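ATP/GTP-binding site-containing protein A (Brucella abortus, PDB 6NTR) acts in the periplasm to maintain the integrity of the cell envelope. Local coordinates at residues L5-L16 / L28-N37. Residues are numbered along the deposited sequence; the frame is centred on the assembly and turned at random.
Sequences LVPHRAIYDLTL and LTGRMVYEFN. With EDO (1,2-ethanediol), chain G.
His-8 and Tyr-34 meet on the face of the strand pair that also carries Ala-10, Tyr-12, Met-32 and Phe-36. His-8 NE2 lies 3.5 Å from Tyr-34 CE2, at the edge of the tyrosine ring, and the two ring planes are turned 42° apart. The imidazole is swung in between its own backbone N and carbonyl carbon (chi1 62°). There ND1 donates a bond to Val-6 O, in the plane of the ring; at 2.5 Å it is shorter than usual, and it would hold the ring's rotation. An ethanediol, probably from the crystallisation liquor, touches the edge of the His-8 ring and one face of Tyr-34. It hydrogen-bonds to Thr-219 N. Its O1 sits at the edge of the Tyr-12 ring, modelled only 2.3 Å from Tyr-12 OH, too close for the detail of that bond to be trusted. Tyr-12 OH has a further bond to Thr-219 O. Near the start of 5-16, Leu-5 CD1 packs against Phe-36 CZ at 3.7 Å. Helix 126-138 touches both residues.

Eight backbone hydrogen bonds join 5-16 to 28-37, from His-8 with Phe-36 to Leu-14 with Gly-30. They zip up a beta hairpin in the barrel-like fold of the EipB family. Strands 229-240 and 43-56 extend it on its two sides. At Gly-30, Leu-14 lies close over the backbone, with CG 3.5 Å from Arg-31 N.

The other face carries Arg-9, Ile-11, Asp-13, Arg-31, Val-33 and Glu-35. Ile-11 CG2 sits over one face of the Arg-31 guanidinium, 3.2 Å from NH1. The bend at chi3 (-112°) turns that group back across the isoleucine. A water links Arg-31 NE to Asp-13 OD1. Arg-9 NE comes 3.6 Å from Val-33 CG1, while Glu-35 OE2 is hydrogen-bonded to Tyr-241 OH.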
# COMPACT_ATOMS: atom_id res chain seq x y z
N LEU A 5 7.51 12.96 -6.15
CA LEU A 5 7.51 12.24 -4.88
C LEU A 5 8.84 12.34 -4.20
O LEU A 5 9.86 12.12 -4.81
CB LEU A 5 7.17 10.78 -5.12
CG LEU A 5 6.01 10.54 -6.06
CD1 LEU A 5 5.87 9.07 -6.37
CD2 LEU A 5 4.75 11.06 -5.40
N VAL A 6 8.82 12.66 -2.92
CA VAL A 6 10.03 12.82 -2.16
C VAL A 6 10.55 11.53 -1.58
O VAL A 6 9.81 10.74 -1.02
CB VAL A 6 9.86 13.87 -1.07
CG1 VAL A 6 8.89 13.40 -0.01
CG2 VAL A 6 11.20 14.23 -0.47
N PRO A 7 11.85 11.29 -1.71
CA PRO A 7 12.43 10.07 -1.18
C PRO A 7 12.48 10.11 0.32
O PRO A 7 12.92 11.08 0.88
CB PRO A 7 13.85 10.10 -1.75
CG PRO A 7 13.79 11.04 -2.88
CD PRO A 7 12.82 12.08 -2.46
N HIS A 8 12.00 9.07 0.97
CA HIS A 8 11.93 9.10 2.41
C HIS A 8 11.76 7.74 3.02
O HIS A 8 11.39 6.80 2.37
CB HIS A 8 10.70 9.91 2.79
CG HIS A 8 9.43 9.30 2.30
ND1 HIS A 8 9.03 9.39 0.99
CD2 HIS A 8 8.53 8.51 2.91
CE1 HIS A 8 7.91 8.72 0.83
NE2 HIS A 8 7.59 8.18 1.98
N ARG A 9 11.99 7.66 4.31
CA ARG A 9 11.79 6.44 5.07
C ARG A 9 10.78 6.84 6.12
O ARG A 9 10.90 7.88 6.73
CB ARG A 9 13.06 5.91 5.72
CG ARG A 9 12.85 4.61 6.46
CD ARG A 9 14.16 4.12 7.06
NE ARG A 9 13.97 3.14 8.12
CZ ARG A 9 14.54 3.23 9.31
NH1 ARG A 9 15.32 4.26 9.58
NH2 ARG A 9 14.33 2.31 10.23
N ALA A 10 9.77 6.02 6.30
CA ALA A 10 8.71 6.33 7.23
C ALA A 10 8.38 5.10 8.04
O ALA A 10 8.16 4.02 7.49
CB ALA A 10 7.49 6.82 6.47
N ILE A 11 8.35 5.25 9.35
CA ILE A 11 8.08 4.16 10.26
C ILE A 11 6.74 4.43 10.91
O ILE A 11 6.54 5.49 11.51
CB ILE A 11 9.15 4.03 11.35
CG1 ILE A 11 10.52 3.86 10.73
CG2 ILE A 11 8.83 2.87 12.22
CD1 ILE A 11 11.60 3.94 11.75
N TYR A 12 5.84 3.47 10.80
CA TYR A 12 4.51 3.58 11.36
C TYR A 12 4.38 2.57 12.48
O TYR A 12 4.92 1.47 12.40
CB TYR A 12 3.44 3.32 10.29
CG TYR A 12 3.48 4.24 9.10
CD1 TYR A 12 4.23 3.91 7.98
CD2 TYR A 12 2.75 5.41 9.08
CE1 TYR A 12 4.25 4.74 6.89
CE2 TYR A 12 2.77 6.24 7.99
CZ TYR A 12 3.53 5.90 6.90
OH TYR A 12 3.59 6.70 5.78
N ASP A 13 3.67 2.96 13.53
CA ASP A 13 3.33 2.07 14.62
C ASP A 13 1.90 1.58 14.45
O ASP A 13 0.98 2.38 14.28
CB ASP A 13 3.51 2.76 15.96
CG ASP A 13 3.04 1.91 17.09
OD1 ASP A 13 3.75 0.95 17.42
OD2 ASP A 13 1.94 2.19 17.62
N LEU A 14 1.75 0.27 14.43
CA LEU A 14 0.48 -0.39 14.21
C LEU A 14 -0.24 -0.76 15.48
O LEU A 14 0.35 -1.23 16.44
CB LEU A 14 0.67 -1.65 13.37
CG LEU A 14 1.48 -1.55 12.08
CD1 LEU A 14 1.39 -2.86 11.32
CD2 LEU A 14 0.99 -0.40 11.22
N THR A 15 -1.55 -0.52 15.47
CA THR A 15 -2.41 -0.80 16.59
C THR A 15 -3.72 -1.40 16.11
O THR A 15 -4.06 -1.28 14.94
CB THR A 15 -2.68 0.47 17.40
OG1 THR A 15 -2.67 1.59 16.52
CG2 THR A 15 -1.59 0.66 18.42
N LEU A 16 -4.45 -2.06 16.99
CA LEU A 16 -5.71 -2.66 16.61
C LEU A 16 -6.83 -1.62 16.69
O LEU A 16 -6.95 -0.91 17.68
CB LEU A 16 -6.02 -3.83 17.53
CG LEU A 16 -7.32 -4.56 17.29
CD1 LEU A 16 -7.35 -5.20 15.92
CD2 LEU A 16 -7.56 -5.58 18.38
N LEU A 28 -3.37 -6.75 18.64
CA LEU A 28 -2.54 -6.60 17.47
C LEU A 28 -1.65 -5.40 17.59
O LEU A 28 -2.12 -4.28 17.51
CB LEU A 28 -3.39 -6.50 16.21
CG LEU A 28 -2.62 -6.37 14.91
CD1 LEU A 28 -3.46 -6.83 13.73
CD2 LEU A 28 -2.12 -4.96 14.69
N THR A 29 -0.36 -5.61 17.74
CA THR A 29 0.59 -4.52 17.80
C THR A 29 1.48 -4.84 16.62
O THR A 29 1.57 -5.97 16.22
CB THR A 29 1.40 -4.45 19.09
OG1 THR A 29 1.78 -5.77 19.49
CG2 THR A 29 0.58 -3.82 20.18
N GLY A 30 2.10 -3.83 16.04
CA GLY A 30 2.92 -4.06 14.88
C GLY A 30 3.67 -2.83 14.47
O GLY A 30 3.65 -1.84 15.15
N ARG A 31 4.38 -2.92 13.37
CA ARG A 31 5.12 -1.79 12.88
C ARG A 31 5.24 -1.89 11.39
O ARG A 31 5.24 -2.98 10.87
CB ARG A 31 6.52 -1.79 13.51
CG ARG A 31 7.33 -0.51 13.37
CD ARG A 31 8.70 -0.61 14.01
NE ARG A 31 8.83 0.25 15.18
CZ ARG A 31 9.73 1.20 15.33
NH1 ARG A 31 10.63 1.43 14.39
NH2 ARG A 31 9.75 1.93 16.43
N MSE A 32 5.37 -0.78 10.70
CA MSE A 32 5.60 -0.84 9.28
C MSE A 32 6.68 0.13 8.99
O MSE A 32 6.70 1.22 9.53
CB MSE A 32 4.45 -0.53 8.35
CG MSE A 32 4.78 -1.14 7.00
SE MSE A 32 4.23 -0.02 5.50
CE MSE A 32 2.37 0.18 6.12
N VAL A 33 7.60 -0.28 8.14
CA VAL A 33 8.69 0.56 7.70
C VAL A 33 8.55 0.67 6.20
O VAL A 33 8.52 -0.34 5.49
CB VAL A 33 10.05 -0.03 8.09
CG1 VAL A 33 11.12 0.98 7.83
CG2 VAL A 33 10.04 -0.45 9.55
N TYR A 34 8.42 1.90 5.71
CA TYR A 34 8.28 2.16 4.29
C TYR A 34 9.45 3.02 3.86
O TYR A 34 9.76 4.02 4.52
CB TYR A 34 6.94 2.84 3.96
CG TYR A 34 6.71 3.28 2.51
CD1 TYR A 34 6.23 2.39 1.56
CD2 TYR A 34 6.92 4.59 2.12
CE1 TYR A 34 6.00 2.80 0.27
CE2 TYR A 34 6.69 5.00 0.83
CZ TYR A 34 6.23 4.10 -0.08
OH TYR A 34 5.99 4.49 -1.37
N GLU A 35 10.12 2.61 2.81
CA GLU A 35 11.14 3.44 2.20
C GLU A 35 10.83 3.55 0.73
O GLU A 35 10.49 2.55 0.09
CB GLU A 35 12.56 2.89 2.42
CG GLU A 35 13.55 3.54 1.44
CD GLU A 35 14.94 3.76 1.98
OE1 GLU A 35 15.88 3.82 1.16
OE2 GLU A 35 15.09 3.90 3.21
N PHE A 36 10.93 4.76 0.20
CA PHE A 36 10.66 5.03 -1.20
C PHE A 36 11.75 5.95 -1.73
O PHE A 36 12.01 7.00 -1.13
CB PHE A 36 9.27 5.65 -1.38
CG PHE A 36 8.91 5.90 -2.79
CD1 PHE A 36 8.39 4.88 -3.57
CD2 PHE A 36 9.05 7.16 -3.33
CE1 PHE A 36 8.04 5.10 -4.86
CE2 PHE A 36 8.70 7.39 -4.62
CZ PHE A 36 8.19 6.36 -5.40
N ASN A 37 12.37 5.54 -2.83
CA ASN A 37 13.45 6.30 -3.45
C ASN A 37 13.39 6.05 -4.95
O ASN A 37 12.76 5.09 -5.41
CB ASN A 37 14.82 5.89 -2.89
CG ASN A 37 15.73 7.08 -2.58
OD1 ASN A 37 15.98 7.95 -3.42
ND2 ASN A 37 16.20 7.14 -1.34
C1 EDO G . 4.18 7.29 2.31
O1 EDO G . 4.41 7.45 3.71
C2 EDO G . 3.38 6.03 2.08
O2 EDO G . 3.06 5.98 0.69
O HOH W 1 6.38 1.28 16.77